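Local coordinates for protein deferrochelatase (Vibrio cholerae, PDB 5DE0) that binds heme b and probably acts as a dye-decolorizing peroxidase, using hydrogen peroxide to oxidise its substrates, at residues Asp80-Thr94 with Thr274-Tyr288. Sequence-based numbering, arbitrary orientation.
Sequences DFPELGEGETHAPST and TDQLLRFTKAVTGAY. With HEM (protoporphyrin IX containing Fe), chain F.
Phe81 lays one face of its ring on the Gly286-Ala287 peptide, and its edge points into the face of Tyr288. The contact ties together the two ferredoxin-like halves of this DyP-type peroxidase. Gly286 CA makes a CH-pi contact 4.0 Å from the Phe81 centroid, with Gly286 C and Ala287 N offset toward the rim. In the T-shaped pair, CD2 of Phe81 stands over the centre of the Tyr288 ring, the planes at 59°. Phe81 CG is anti to the backbone N (chi1 -171°), which places the ring over Gly286. Asp80 O lies at the Tyr288 edge, and Pro82 CD touches Tyr288 CE2.

Here the beta-hairpin 84-91, turning through a type II' turn at Glu86-Thr89, and its flanking loops run beside 281-291, an outermost strand, within this chain, of the C-terminal antiparallel sheet. Where 281-291 breaks, Gly286 is gripped twice by Thr94: Thr94 N donates to Gly286 O at 2.8 Å, and Gly286 N donates to Thr94 OG1 at 3.0 Å. Thr285 turns its own hydroxyl to Arg178 N.

Water bridges the backbones farther along, one molecule accepting from Ala283 N while donating to His90 O. Thr89 CG2 packs on Leu278 CD1 and Thr274 CG2; the neighbouring Leu277 reaches the heme with CD2, 3.5 Å from C3C. At the exposed turn, the extended Lys282 chain brings NZ to Glu88 OE1 in a salt bridge of 3.3 Å, meeting that oxygen from above the carboxylate plane, 57° out of it.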
loop_
_atom_site.group_PDB
_atom_site.type_symbol
_atom_site.label_atom_id
_atom_site.label_comp_id
_atom_site.label_asym_id
_atom_site.label_seq_id
_atom_site.Cartn_x
_atom_site.Cartn_y
_atom_site.Cartn_z
ATOM N N ASP B 80 -2.957 23.060 -19.384
ATOM C CA ASP B 80 -3.572 22.678 -18.119
ATOM C C ASP B 80 -4.661 21.646 -18.373
ATOM O O ASP B 80 -5.340 21.694 -19.396
ATOM C CB ASP B 80 -4.159 23.896 -17.401
ATOM C CG ASP B 80 -3.095 24.777 -16.778
ATOM O OD1 ASP B 80 -1.896 24.533 -17.028
ATOM O OD2 ASP B 80 -3.458 25.719 -16.043
ATOM N N PHE B 81 -4.817 20.711 -17.443
ATOM C CA PHE B 81 -5.863 19.702 -17.539
ATOM C C PHE B 81 -7.227 20.352 -17.339
ATOM O O PHE B 81 -7.546 20.801 -16.238
ATOM C CB PHE B 81 -5.631 18.601 -16.502
ATOM C CG PHE B 81 -6.529 17.406 -16.661
ATOM C CD1 PHE B 81 -7.770 17.367 -16.048
ATOM C CD2 PHE B 81 -6.120 16.311 -17.402
ATOM C CE1 PHE B 81 -8.593 16.266 -16.184
ATOM C CE2 PHE B 81 -6.937 15.205 -17.543
ATOM C CZ PHE B 81 -8.176 15.183 -16.932
ATOM N N PRO B 82 -8.038 20.413 -18.406
ATOM C CA PRO B 82 -9.349 21.059 -18.297
ATOM C C PRO B 82 -10.368 20.171 -17.588
ATOM O O PRO B 82 -10.316 18.951 -17.737
ATOM C CB PRO B 82 -9.743 21.286 -19.757
ATOM C CG PRO B 82 -9.100 20.153 -20.481
ATOM C CD PRO B 82 -7.805 19.863 -19.754
ATOM N N GLU B 83 -11.275 20.773 -16.825
ATOM C CA GLU B 83 -12.354 20.018 -16.200
ATOM C C GLU B 83 -13.403 19.625 -17.232
ATOM O O GLU B 83 -13.766 20.428 -18.094
ATOM C CB GLU B 83 -13.004 20.819 -15.072
ATOM C CG GLU B 83 -12.171 20.900 -13.808
ATOM C CD GLU B 83 -13.008 21.207 -12.583
ATOM O OE1 GLU B 83 -14.251 21.209 -12.701
ATOM O OE2 GLU B 83 -12.425 21.442 -11.504
ATOM N N LEU B 84 -13.885 18.389 -17.144
ATOM C CA LEU B 84 -14.882 17.887 -18.082
ATOM C C LEU B 84 -16.072 17.271 -17.350
ATOM O O LEU B 84 -15.917 16.675 -16.283
ATOM C CB LEU B 84 -14.259 16.854 -19.026
ATOM C CG LEU B 84 -13.023 17.271 -19.829
ATOM C CD1 LEU B 84 -12.506 16.105 -20.657
ATOM C CD2 LEU B 84 -13.325 18.468 -20.717
ATOM N N GLY B 85 -17.260 17.423 -17.927
ATOM C CA GLY B 85 -18.450 16.784 -17.395
ATOM C C GLY B 85 -19.101 17.492 -16.222
ATOM O O GLY B 85 -18.746 18.625 -15.894
ATOM N N GLU B 86 -20.052 16.813 -15.586
ATOM C CA GLU B 86 -20.834 17.399 -14.502
ATOM C C GLU B 86 -21.407 16.316 -13.587
ATOM O O GLU B 86 -21.834 15.260 -14.054
ATOM C CB GLU B 86 -21.961 18.267 -15.076
ATOM C CG GLU B 86 -22.959 18.779 -14.047
ATOM C CD GLU B 86 -24.175 17.877 -13.909
ATOM O OE1 GLU B 86 -25.069 18.195 -13.092
ATOM O OE2 GLU B 86 -24.238 16.853 -14.622
ATOM N N GLY B 87 -21.397 16.577 -12.282
ATOM C CA GLY B 87 -22.001 15.683 -11.307
ATOM C C GLY B 87 -21.363 14.311 -11.179
ATOM O O GLY B 87 -20.246 14.181 -10.676
ATOM N N GLU B 88 -22.083 13.285 -11.625
ATOM C CA GLU B 88 -21.650 11.900 -11.470
ATOM C C GLU B 88 -20.675 11.486 -12.569
ATOM O O GLU B 88 -20.069 10.418 -12.503
ATOM C CB GLU B 88 -22.861 10.965 -11.464
ATOM C CG GLU B 88 -23.964 11.377 -10.499
ATOM C CD GLU B 88 -23.697 10.932 -9.076
ATOM O OE1 GLU B 88 -23.556 9.712 -8.854
ATOM O OE2 GLU B 88 -23.644 11.798 -8.178
ATOM N N THR B 89 -20.533 12.336 -13.582
ATOM C CA THR B 89 -19.601 12.089 -14.676
ATOM C C THR B 89 -18.660 13.283 -14.792
ATOM O O THR B 89 -18.691 14.026 -15.773
ATOM C CB THR B 89 -20.335 11.855 -16.015
ATOM O OG1 THR B 89 -21.474 11.012 -15.799
ATOM C CG2 THR B 89 -19.410 11.199 -17.031
ATOM N N HIS B 90 -17.828 13.463 -13.770
ATOM C CA HIS B 90 -16.986 14.650 -13.666
ATOM C C HIS B 90 -15.495 14.311 -13.651
ATOM O O HIS B 90 -15.069 13.355 -13.000
ATOM C CB HIS B 90 -17.355 15.445 -12.407
ATOM C CG HIS B 90 -16.657 16.765 -12.292
ATOM N ND1 HIS B 90 -15.899 17.113 -11.195
ATOM C CD2 HIS B 90 -16.609 17.825 -13.133
ATOM C CE1 HIS B 90 -15.411 18.330 -11.366
ATOM N NE2 HIS B 90 -15.827 18.784 -12.534
ATOM N N ALA B 91 -14.712 15.107 -14.374
ATOM C CA ALA B 91 -13.263 14.943 -14.413
ATOM C C ALA B 91 -12.578 16.161 -13.801
ATOM O O ALA B 91 -12.316 17.143 -14.495
ATOM C CB ALA B 91 -12.783 14.719 -15.846
ATOM N N PRO B 92 -12.289 16.096 -12.493
ATOM C CA PRO B 92 -11.679 17.193 -11.733
ATOM C C PRO B 92 -10.274 17.544 -12.217
ATOM O O PRO B 92 -9.586 16.697 -12.788
ATOM C CB PRO B 92 -11.630 16.646 -10.299
ATOM C CG PRO B 92 -12.627 15.538 -10.267
ATOM C CD PRO B 92 -12.593 14.938 -11.637
ATOM N N SER B 93 -9.861 18.786 -11.988
ATOM C CA SER B 93 -8.505 19.219 -12.312
ATOM C C SER B 93 -7.707 19.448 -11.034
ATOM O O SER B 93 -8.156 20.159 -10.134
ATOM C CB SER B 93 -8.530 20.492 -13.159
ATOM O OG SER B 93 -7.223 20.864 -13.566
ATOM N N THR B 94 -6.527 18.842 -10.953
ATOM C CA THR B 94 -5.710 18.929 -9.748
ATOM C C THR B 94 -4.612 19.977 -9.881
ATOM O O THR B 94 -3.916 20.033 -10.895
ATOM C CB THR B 94 -5.059 17.571 -9.409
ATOM O OG1 THR B 94 -6.039 16.529 -9.490
ATOM C CG2 THR B 94 -4.466 17.597 -8.009
ATOM N N THR B 274 -22.016 9.711 -22.423
ATOM C CA THR B 274 -20.937 9.464 -21.481
ATOM C C THR B 274 -20.554 7.991 -21.471
ATOM O O THR B 274 -21.309 7.137 -21.934
ATOM C CB THR B 274 -21.319 9.889 -20.057
ATOM O OG1 THR B 274 -22.466 9.145 -19.629
ATOM C CG2 THR B 274 -21.634 11.376 -20.010
ATOM N N ASP B 275 -19.372 7.705 -20.938
ATOM C CA ASP B 275 -18.880 6.338 -20.828
ATOM C C ASP B 275 -19.710 5.548 -19.818
ATOM O O ASP B 275 -19.977 6.024 -18.713
ATOM C CB ASP B 275 -17.402 6.338 -20.421
ATOM C CG ASP B 275 -16.712 5.015 -20.703
ATOM O OD1 ASP B 275 -17.340 3.951 -20.521
ATOM O OD2 ASP B 275 -15.531 5.042 -21.110
ATOM N N GLN B 276 -20.118 4.344 -20.207
ATOM C CA GLN B 276 -20.873 3.463 -19.322
ATOM C C GLN B 276 -20.038 3.048 -18.111
ATOM O O GLN B 276 -20.579 2.804 -17.032
ATOM C CB GLN B 276 -21.353 2.223 -20.079
ATOM C CG GLN B 276 -22.395 2.508 -21.150
ATOM C CD GLN B 276 -23.735 2.917 -20.570
ATOM O OE1 GLN B 276 -24.234 2.294 -19.635
ATOM N NE2 GLN B 276 -24.323 3.971 -21.124
ATOM N N LEU B 277 -18.723 2.967 -18.298
ATOM C CA LEU B 277 -17.815 2.606 -17.212
ATOM C C LEU B 277 -17.844 3.644 -16.095
ATOM O O LEU B 277 -17.667 3.312 -14.922
ATOM C CB LEU B 277 -16.386 2.441 -17.737
ATOM C CG LEU B 277 -15.279 2.187 -16.708
ATOM C CD1 LEU B 277 -15.535 0.905 -15.926
ATOM C CD2 LEU B 277 -13.920 2.139 -17.385
ATOM N N LEU B 278 -18.090 4.899 -16.464
ATOM C CA LEU B 278 -18.091 6.001 -15.507
ATOM C C LEU B 278 -19.316 5.982 -14.596
ATOM O O LEU B 278 -19.476 6.851 -13.740
ATOM C CB LEU B 278 -18.005 7.337 -16.243
ATOM C CG LEU B 278 -16.703 7.553 -17.018
ATOM C CD1 LEU B 278 -16.718 8.878 -17.767
ATOM C CD2 LEU B 278 -15.502 7.476 -16.084
ATOM N N ARG B 279 -20.181 4.991 -14.787
ATOM C CA ARG B 279 -21.315 4.778 -13.894
ATOM C C ARG B 279 -20.861 4.100 -12.610
ATOM O O ARG B 279 -21.549 4.149 -11.591
ATOM C CB ARG B 279 -22.392 3.929 -14.574
ATOM C CG ARG B 279 -23.150 4.632 -15.681
ATOM C CD ARG B 279 -23.975 3.632 -16.471
ATOM N NE ARG B 279 -24.825 2.820 -15.605
ATOM C CZ ARG B 279 -25.391 1.675 -15.975
ATOM N NH1 ARG B 279 -25.193 1.197 -17.196
ATOM N NH2 ARG B 279 -26.150 1.003 -15.121
ATOM N N PHE B 280 -19.693 3.471 -12.668
ATOM C CA PHE B 280 -19.221 2.632 -11.575
ATOM C C PHE B 280 -17.852 3.064 -11.058
ATOM O O PHE B 280 -17.267 2.402 -10.202
ATOM C CB PHE B 280 -19.180 1.171 -12.023
ATOM C CG PHE B 280 -20.460 0.695 -12.646
ATOM C CD1 PHE B 280 -21.496 0.224 -11.857
ATOM C CD2 PHE B 280 -20.630 0.726 -14.020
ATOM C CE1 PHE B 280 -22.675 -0.212 -12.425
ATOM C CE2 PHE B 280 -21.810 0.288 -14.597
ATOM C CZ PHE B 280 -22.834 -0.181 -13.797
ATOM N N THR B 281 -17.344 4.174 -11.583
ATOM C CA THR B 281 -16.088 4.735 -11.105
ATOM C C THR B 281 -16.069 6.244 -11.310
ATOM O O THR B 281 -16.760 6.770 -12.182
ATOM C CB THR B 281 -14.868 4.102 -11.810
ATOM O OG1 THR B 281 -13.659 4.572 -11.199
ATOM C CG2 THR B 281 -14.855 4.449 -13.291
ATOM N N LYS B 282 -15.288 6.938 -10.489
ATOM C CA LYS B 282 -15.199 8.392 -10.557
ATOM C C LYS B 282 -13.756 8.867 -10.422
ATOM O O LYS B 282 -13.014 8.390 -9.563
ATOM C CB LYS B 282 -16.061 9.036 -9.467
ATOM C CG LYS B 282 -17.550 8.742 -9.584
ATOM C CD LYS B 282 -18.329 9.372 -8.444
ATOM C CE LYS B 282 -19.820 9.115 -8.589
ATOM N NZ LYS B 282 -20.597 9.732 -7.478
ATOM N N ALA B 283 -13.365 9.812 -11.272
ATOM C CA ALA B 283 -12.038 10.408 -11.186
ATOM C C ALA B 283 -11.978 11.387 -10.021
ATOM O O ALA B 283 -12.874 12.213 -9.851
ATOM C CB ALA B 283 -11.680 11.104 -12.492
ATOM N N VAL B 284 -10.924 11.291 -9.217
ATOM C CA VAL B 284 -10.765 12.167 -8.060
ATOM C C VAL B 284 -9.598 13.130 -8.277
ATOM O O VAL B 284 -9.490 14.159 -7.609
ATOM C CB VAL B 284 -10.553 11.354 -6.761
ATOM C CG1 VAL B 284 -9.132 10.814 -6.685
ATOM C CG2 VAL B 284 -10.873 12.201 -5.537
ATOM N N THR B 285 -8.726 12.787 -9.222
ATOM C CA THR B 285 -7.642 13.671 -9.632
ATOM C C THR B 285 -7.576 13.728 -11.153
ATOM O O THR B 285 -8.172 12.894 -11.837
ATOM C CB THR B 285 -6.275 13.212 -9.086
ATOM O OG1 THR B 285 -5.975 11.902 -9.585
ATOM C CG2 THR B 285 -6.273 13.189 -7.565
ATOM N N GLY B 286 -6.854 14.713 -11.676
ATOM C CA GLY B 286 -6.680 14.855 -13.111
ATOM C C GLY B 286 -5.610 15.880 -13.430
ATOM O O GLY B 286 -5.658 17.006 -12.936
ATOM N N ALA B 287 -4.645 15.497 -14.262
ATOM C CA ALA B 287 -3.534 16.386 -14.579
ATOM C C ALA B 287 -2.810 16.005 -15.866
ATOM O O ALA B 287 -2.702 14.828 -16.209
ATOM C CB ALA B 287 -2.550 16.414 -13.425
ATOM N N TYR B 288 -2.317 17.019 -16.572
ATOM C CA TYR B 288 -1.468 16.819 -17.739
ATOM C C TYR B 288 -0.021 17.147 -17.390
ATOM O O TYR B 288 0.247 18.058 -16.607
ATOM C CB TYR B 288 -1.928 17.692 -18.911
ATOM C CG TYR B 288 -3.128 17.164 -19.669
ATOM C CD1 TYR B 288 -3.306 15.802 -19.872
ATOM C CD2 TYR B 288 -4.078 18.032 -20.189
ATOM C CE1 TYR B 288 -4.400 15.320 -20.571
ATOM C CE2 TYR B 288 -5.175 17.561 -20.886
ATOM C CZ TYR B 288 -5.331 16.206 -21.075
ATOM O OH TYR B 288 -6.424 15.735 -21.769
HETATM C CHA HEM F . -8.916 -0.230 -22.958
HETATM C CHB HEM F . -7.912 4.504 -22.629
HETATM C CHC HEM F . -9.886 4.656 -18.185
HETATM C CHD HEM F . -10.078 -0.190 -18.198
HETATM C C1A HEM F . -8.475 1.039 -23.261
HETATM C C2A HEM F . -7.838 1.454 -24.495
HETATM C C3A HEM F . -7.559 2.758 -24.401
HETATM C C4A HEM F . -8.011 3.218 -23.105
HETATM C CMA HEM F . -6.878 3.639 -25.472
HETATM C CAA HEM F . -7.539 0.539 -25.703
HETATM C CBA HEM F . -8.575 0.813 -26.792
HETATM C CGA HEM F . -8.414 -0.174 -27.915
HETATM O O1A HEM F . -8.885 -1.330 -27.767
HETATM O O2A HEM F . -7.819 0.202 -28.956
HETATM C C1B HEM F . -8.433 4.968 -21.442
HETATM C C2B HEM F . -8.566 6.359 -21.073
HETATM C C3B HEM F . -9.101 6.421 -19.854
HETATM C C4B HEM F . -9.343 5.058 -19.392
HETATM C CMB HEM F . -8.148 7.573 -21.933
HETATM C CAB HEM F . -9.388 7.756 -19.132
HETATM C CBB HEM F . -9.873 7.809 -17.893
HETATM C C1C HEM F . -10.083 3.352 -17.777
HETATM C C2C HEM F . -10.570 2.919 -16.479
HETATM C C3C HEM F . -10.619 1.572 -16.490
HETATM C C4C HEM F . -10.171 1.124 -17.793
HETATM C CMC HEM F . -10.942 3.884 -15.330
HETATM C CAC HEM F . -11.062 0.574 -15.390
HETATM C CBC HEM F . -11.596 0.919 -14.215
HETATM C C1D HEM F . -9.907 -0.647 -19.488
HETATM C C2D HEM F . -10.217 -1.982 -19.948
HETATM C C3D HEM F . -9.851 -1.997 -21.437
HETATM C C4D HEM F . -9.359 -0.668 -21.727
HETATM C CMD HEM F . -10.792 -3.151 -19.121
HETATM C CAD HEM F . -9.990 -3.180 -22.416
HETATM C CBD HEM F . -8.742 -4.055 -22.382
HETATM C CGD HEM F . -7.555 -3.278 -22.886
HETATM O O1D HEM F . -6.774 -2.763 -22.044
HETATM O O2D HEM F . -7.382 -3.173 -24.128
HETATM N NA HEM F . -8.564 2.143 -22.436
HETATM N NB HEM F . -8.917 4.202 -20.396
HETATM N NC HEM F . -9.853 2.230 -18.550
HETATM N ND HEM F . -9.409 0.088 -20.559
HETATM FE FE HEM F . -9.270 2.157 -20.511
HETATM O O HOH W 1 -2.493 19.694 -15.750
HETATM O O HOH W 2 -15.041 10.807 -13.281
HETATM O O HOH W 3 -10.000 13.768 -13.453
HETATM O O HOH W 4 -4.281 20.122 -13.520
#